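Local coordinates for protein probable zinc protease (Pseudomonas aeruginosa, PDB 4NNZ) that probably serves as a zinc-dependent metallopeptidase of the M16 family, as one subunit of a heterodimeric protease, at residues A[228-233]-A[411-416]; A[235-240]-A[417-422]. All coordinates share one frame; numbering follows the deposited sequence.

Interaction 1 (A[228-233]-A[411-416]); sequences LAEPGE and TPSRLT
The Glu230 carboxylate stacks on the Arg414 guanidinium, their planes 17° apart. Glu230 CG lies over one face of the guanidinium, offset toward the rim, 3.4 Å from Arg414 NH1. At the guanidinium edge, Thr411 OG1 sits in the plane and takes a nearly straight bond from Arg414 NH1 (168°). Glu230 OE2 is 3.6 Å from Arg414 NH1 but well out of the plane, making a salt bridge of charges alone, with no N-H directed at it. That same oxygen accepts from Ser413 OG at 2.8 Å, on its anti side and slightly out of the carboxylate plane; chi1 of 54° sets OG between the backbone N and the carbonyl carbon. Thr411 OG1 in turn donates to Ser413 OG, so the polar chain runs from Arg414 through Thr411 and Ser413 to Glu230. A water bridges Arg414 NE and Ala229 O. On the backbone, Gly232 N donates to Ser413 O at 2.9 Å, and beyond it the Glu233 side chain lies beside Pro412, with Glu233 CD 3.8 Å from Pro412 CB. The loop ahead of strand 233-240 is thus fastened to the 3-10 turn ahead of strand 415-422 largely by polar contacts, and the nearby arginine charge probably helps keep Glu230 ionised.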
loop_
_atom_site.group_PDB
_atom_site.type_symbol
_atom_site.label_atom_id
_atom_site.label_comp_id
_atom_site.label_asym_id
_atom_site.label_seq_id
_atom_site.Cartn_x
_atom_site.Cartn_y
_atom_site.Cartn_z
ATOM N N LEU A 228 5.176 -2.121 10.344
ATOM C CA LEU A 228 4.931 -1.917 11.740
ATOM C C LEU A 228 5.311 -3.176 12.431
ATOM O O LEU A 228 5.142 -4.235 11.903
ATOM C CB LEU A 228 3.467 -1.657 11.981
ATOM C CG LEU A 228 2.867 -0.296 11.690
ATOM C CD1 LEU A 228 3.217 0.169 10.305
ATOM C CD2 LEU A 228 1.381 -0.387 11.811
ATOM N N ALA A 229 5.879 -3.057 13.605
ATOM C CA ALA A 229 6.137 -4.200 14.435
ATOM C C ALA A 229 4.891 -4.892 14.942
ATOM O O ALA A 229 4.824 -6.079 14.944
ATOM C CB ALA A 229 7.022 -3.805 15.582
ATOM N N GLU A 230 3.910 -4.143 15.391
ATOM C CA GLU A 230 2.689 -4.722 15.891
ATOM C C GLU A 230 1.493 -4.103 15.228
ATOM O O GLU A 230 0.890 -3.229 15.769
ATOM C CB GLU A 230 2.599 -4.562 17.385
ATOM C CG GLU A 230 3.451 -5.539 18.146
ATOM C CD GLU A 230 3.422 -5.331 19.642
ATOM O OE1 GLU A 230 4.316 -4.670 20.153
ATOM O OE2 GLU A 230 2.535 -5.847 20.319
ATOM N N PRO A 231 1.121 -4.561 14.048
ATOM C CA PRO A 231 0.005 -3.980 13.317
ATOM C C PRO A 231 -1.363 -4.203 13.912
ATOM O O PRO A 231 -2.276 -3.515 13.576
ATOM C CB PRO A 231 0.122 -4.638 11.951
ATOM C CG PRO A 231 1.549 -4.945 11.831
ATOM C CD PRO A 231 1.887 -5.448 13.174
ATOM N N GLY A 232 -1.499 -5.157 14.793
ATOM C CA GLY A 232 -2.797 -5.560 15.258
ATOM C C GLY A 232 -3.212 -6.887 14.696
ATOM O O GLY A 232 -2.509 -7.461 13.935
ATOM N N GLU A 233 -4.369 -7.367 15.085
ATOM C CA GLU A 233 -4.825 -8.678 14.725
ATOM C C GLU A 233 -5.749 -8.530 13.565
ATOM O O GLU A 233 -6.742 -7.896 13.680
ATOM C CB GLU A 233 -5.606 -9.243 15.898
ATOM C CG GLU A 233 -5.587 -10.746 16.103
ATOM C CD GLU A 233 -6.205 -11.176 17.434
ATOM O OE1 GLU A 233 -6.302 -10.366 18.349
ATOM O OE2 GLU A 233 -6.586 -12.337 17.588
ATOM N N THR A 411 2.698 -13.347 18.721
ATOM C CA THR A 411 1.708 -12.650 19.465
ATOM C C THR A 411 0.563 -12.319 18.554
ATOM O O THR A 411 0.760 -12.150 17.389
ATOM C CB THR A 411 2.283 -11.358 20.003
ATOM O OG1 THR A 411 2.472 -10.447 18.941
ATOM C CG2 THR A 411 3.581 -11.598 20.619
ATOM N N PRO A 412 -0.632 -12.195 19.069
ATOM C CA PRO A 412 -1.768 -11.901 18.221
ATOM C C PRO A 412 -1.649 -10.556 17.597
ATOM O O PRO A 412 -2.225 -10.331 16.594
ATOM C CB PRO A 412 -2.925 -11.949 19.172
ATOM C CG PRO A 412 -2.521 -12.919 20.172
ATOM C CD PRO A 412 -1.054 -12.813 20.320
ATOM N N SER A 413 -0.886 -9.675 18.188
ATOM C CA SER A 413 -0.691 -8.355 17.647
ATOM C C SER A 413 0.072 -8.365 16.364
ATOM O O SER A 413 0.101 -7.400 15.694
ATOM C CB SER A 413 -0.028 -7.436 18.643
ATOM O OG SER A 413 1.158 -7.973 19.116
ATOM N N ARG A 414 0.715 -9.460 16.055
ATOM C CA ARG A 414 1.524 -9.539 14.879
ATOM C C ARG A 414 0.927 -10.431 13.831
ATOM O O ARG A 414 1.528 -10.689 12.856
ATOM C CB ARG A 414 2.900 -10.034 15.246
ATOM C CG ARG A 414 3.669 -9.084 16.102
ATOM C CD ARG A 414 4.792 -9.767 16.816
ATOM N NE ARG A 414 5.754 -8.805 17.280
ATOM C CZ ARG A 414 5.707 -8.200 18.448
ATOM N NH1 ARG A 414 4.758 -8.467 19.283
ATOM N NH2 ARG A 414 6.624 -7.342 18.780
ATOM N N LEU A 415 -0.276 -10.882 14.069
ATOM C CA LEU A 415 -0.891 -11.901 13.288
ATOM C C LEU A 415 -1.865 -11.426 12.233
ATOM O O LEU A 415 -2.702 -10.623 12.503
ATOM C CB LEU A 415 -1.616 -12.846 14.219
ATOM C CG LEU A 415 -2.558 -13.844 13.594
ATOM C CD1 LEU A 415 -1.765 -14.937 12.938
ATOM C CD2 LEU A 415 -3.456 -14.420 14.637
ATOM N N THR A 416 -1.717 -11.949 11.027
ATOM C CA THR A 416 -2.723 -11.931 9.998
ATOM C C THR A 416 -3.127 -13.363 9.769
ATOM O O THR A 416 -2.331 -14.183 9.463
ATOM C CB THR A 416 -2.184 -11.410 8.677
ATOM O OG1 THR A 416 -1.401 -10.262 8.891
ATOM C CG2 THR A 416 -3.266 -11.041 7.788
HETATM O O HOH W 1 7.049 -8.059 14.803
#

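Interaction 2 (A[235-240]-A[417-422])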
loop_
_atom_site.group_PDB
_atom_site.type_symbol
_atom_site.label_atom_id
_atom_site.label_comp_id
_atom_site.label_asym_id
_atom_site.label_seq_id
_atom_site.Cartn_x
_atom_site.Cartn_y
_atom_site.Cartn_z
ATOM N N ARG A 235 -8.005 -10.614 10.778
ATOM C CA ARG A 235 -8.553 -11.873 10.369
ATOM C C ARG A 235 -9.287 -11.730 9.048
ATOM O O ARG A 235 -10.057 -10.850 8.900
ATOM C CB ARG A 235 -9.467 -12.390 11.459
ATOM C CG ARG A 235 -8.830 -12.289 12.810
ATOM C CD ARG A 235 -9.680 -12.828 13.918
ATOM N NE ARG A 235 -10.092 -14.166 13.635
ATOM C CZ ARG A 235 -9.499 -15.249 14.082
ATOM N NH1 ARG A 235 -8.451 -15.174 14.871
ATOM N NH2 ARG A 235 -9.978 -16.404 13.714
ATOM N N LEU A 236 -9.021 -12.609 8.086
ATOM C CA LEU A 236 -9.654 -12.572 6.765
ATOM C C LEU A 236 -10.490 -13.780 6.496
ATOM O O LEU A 236 -10.159 -14.834 6.900
ATOM C CB LEU A 236 -8.638 -12.514 5.661
ATOM C CG LEU A 236 -8.220 -11.165 5.200
ATOM C CD1 LEU A 236 -7.371 -10.599 6.292
ATOM C CD2 LEU A 236 -7.420 -11.318 3.943
ATOM N N LYS A 237 -11.603 -13.592 5.827
ATOM C CA LYS A 237 -12.403 -14.684 5.365
ATOM C C LYS A 237 -12.624 -14.547 3.895
ATOM O O LYS A 237 -13.147 -13.576 3.466
ATOM C CB LYS A 237 -13.737 -14.667 6.058
ATOM C CG LYS A 237 -14.331 -16.040 6.185
ATOM C CD LYS A 237 -15.679 -16.008 6.833
ATOM C CE LYS A 237 -15.526 -16.135 8.318
ATOM N NZ LYS A 237 -16.605 -16.937 8.948
ATOM N N LEU A 238 -12.201 -15.524 3.123
ATOM C CA LEU A 238 -12.353 -15.489 1.696
ATOM C C LEU A 238 -13.010 -16.720 1.163
ATOM O O LEU A 238 -12.627 -17.796 1.485
ATOM C CB LEU A 238 -11.012 -15.385 1.040
ATOM C CG LEU A 238 -10.219 -14.148 1.307
ATOM C CD1 LEU A 238 -8.748 -14.477 1.252
ATOM C CD2 LEU A 238 -10.598 -13.143 0.250
ATOM N N TYR A 239 -13.973 -16.527 0.295
ATOM C CA TYR A 239 -14.629 -17.618 -0.347
ATOM C C TYR A 239 -14.142 -17.731 -1.764
ATOM O O TYR A 239 -14.196 -16.807 -2.523
ATOM C CB TYR A 239 -16.112 -17.382 -0.333
ATOM C CG TYR A 239 -16.699 -17.445 1.033
ATOM C CD1 TYR A 239 -17.055 -18.639 1.581
ATOM C CD2 TYR A 239 -16.888 -16.315 1.765
ATOM C CE1 TYR A 239 -17.590 -18.706 2.818
ATOM C CE2 TYR A 239 -17.421 -16.375 3.005
ATOM C CZ TYR A 239 -17.772 -17.580 3.524
ATOM O OH TYR A 239 -18.295 -17.648 4.763
ATOM N N VAL A 240 -13.641 -18.894 -2.104
ATOM C CA VAL A 240 -13.005 -19.096 -3.370
ATOM C C VAL A 240 -13.394 -20.414 -3.935
ATOM O O VAL A 240 -13.993 -21.221 -3.286
ATOM C CB VAL A 240 -11.509 -19.071 -3.247
ATOM C CG1 VAL A 240 -11.048 -17.660 -3.113
ATOM C CG2 VAL A 240 -11.081 -19.878 -2.065
ATOM N N LEU A 417 -4.391 -13.644 9.946
ATOM C CA LEU A 417 -4.916 -14.962 9.758
ATOM C C LEU A 417 -6.011 -14.940 8.722
ATOM O O LEU A 417 -6.867 -14.122 8.777
ATOM C CB LEU A 417 -5.460 -15.490 11.069
ATOM C CG LEU A 417 -6.252 -16.770 11.013
ATOM C CD1 LEU A 417 -6.155 -17.510 12.303
ATOM C CD2 LEU A 417 -7.682 -16.510 10.663
ATOM N N ALA A 418 -5.971 -15.849 7.770
ATOM C CA ALA A 418 -7.005 -15.918 6.768
ATOM C C ALA A 418 -7.642 -17.276 6.597
ATOM O O ALA A 418 -6.961 -18.228 6.499
ATOM C CB ALA A 418 -6.467 -15.446 5.454
ATOM N N GLN A 419 -8.958 -17.336 6.515
ATOM C CA GLN A 419 -9.656 -18.566 6.241
ATOM C C GLN A 419 -10.029 -18.580 4.793
ATOM O O GLN A 419 -10.646 -17.679 4.315
ATOM C CB GLN A 419 -10.906 -18.684 7.099
ATOM C CG GLN A 419 -10.647 -18.428 8.565
ATOM C CD GLN A 419 -11.716 -18.911 9.513
ATOM O OE1 GLN A 419 -12.886 -18.886 9.234
ATOM N NE2 GLN A 419 -11.296 -19.318 10.667
ATOM N N VAL A 420 -9.614 -19.605 4.089
ATOM C CA VAL A 420 -9.972 -19.703 2.716
ATOM C C VAL A 420 -11.003 -20.766 2.584
ATOM O O VAL A 420 -10.748 -21.892 2.849
ATOM C CB VAL A 420 -8.778 -20.072 1.869
ATOM C CG1 VAL A 420 -9.117 -19.954 0.416
ATOM C CG2 VAL A 420 -7.602 -19.209 2.212
ATOM N N LEU A 421 -12.187 -20.381 2.195
ATOM C CA LEU A 421 -13.275 -21.292 2.218
ATOM C C LEU A 421 -13.869 -21.573 0.894
ATOM O O LEU A 421 -13.884 -20.759 0.029
ATOM C CB LEU A 421 -14.353 -20.802 3.150
ATOM C CG LEU A 421 -13.948 -20.785 4.598
ATOM C CD1 LEU A 421 -14.990 -20.040 5.370
ATOM C CD2 LEU A 421 -13.838 -22.178 5.120
ATOM N N PRO A 422 -14.429 -22.754 0.761
ATOM C CA PRO A 422 -15.083 -23.151 -0.467
ATOM C C PRO A 422 -16.404 -22.510 -0.614
ATOM O O PRO A 422 -17.113 -22.433 0.332
ATOM C CB PRO A 422 -15.293 -24.636 -0.280
ATOM C CG PRO A 422 -15.015 -24.919 1.121
ATOM C CD PRO A 422 -14.035 -23.915 1.550
#
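Two neighbouring parallel strands, 233-240 and 415-422, meet here at one margin of this chain's own part of the mixed beta-sheet in the C-terminal half of this M16 peptidase chain. Over these segments their axes diverge by only 14° and approach to 4.5 Å. Five backbone hydrogen bonds join them in the staggered parallel pattern: Leu236 N and Leu238 N donate to Leu417 O and Gln419 O, Gln419 N and Leu421 N return bonds to Leu236 O and Leu238 O, and Val240 N closes the ladder on Leu421 O. The bond from Leu421 N to Leu238 O is short, 2.7 Å, and almost straight at 175°. Several carbonyls are gripped twice: Leu417 O also receives a CA-H...O contact from Arg235 CA at 3.2 Å.

Leu236, Leu238, Ala418 and Val420 point to the sheet face covered by helix 140-152, where Leu236 CB rests 3.7 Å from Ala418 CB, while on the other face Leu417, Gln419 and Leu421 touch helix 325-341. Arg235, bent at chi3 (54°), runs alongside Leu417 and lays its guanidinium against that leucine, with CD2 over one face and 3.8 Å from Arg235 NH2. A salt bridge to Glu329 also engages this guanidinium, while Gln419 NE2 bonds to Glu326. Along its other edge, strand 233-240 pairs antiparallel with a strand of the second subunit of the crystal assembly, another copy of this protein, through Arg235, Leu236 and Lys237, carrying the sheet across the interface.

Near the C-terminal end, Tyr239 lies beside Leu421, pointing the same way. Tyr239 CD1 comes within 3.8 Å of Leu421 CB, while Pro422 O sits at the ring edge, close to its plane.

Overall arrangement
Interactions 1 and 2 follow one another along the same pair of chain segments, with centres about 18 Å apart. The loop-to-turn joint of interaction 1 leads directly into the parallel ladder of interaction 2, and Arg234, between 228-233 and 235-240, continues the backbone pairing by bonding to both Leu415 and Leu417. Some 177 residues separate the paired segments, so the last strand of the chain returns to lie beside the first strand of this sheet. Both contacts reach the second subunit, the other copy of this protein: Glu233 of interaction 1 extends the intersubunit ladder in which interaction 2 takes part, and packs on Lys237 of that subunit.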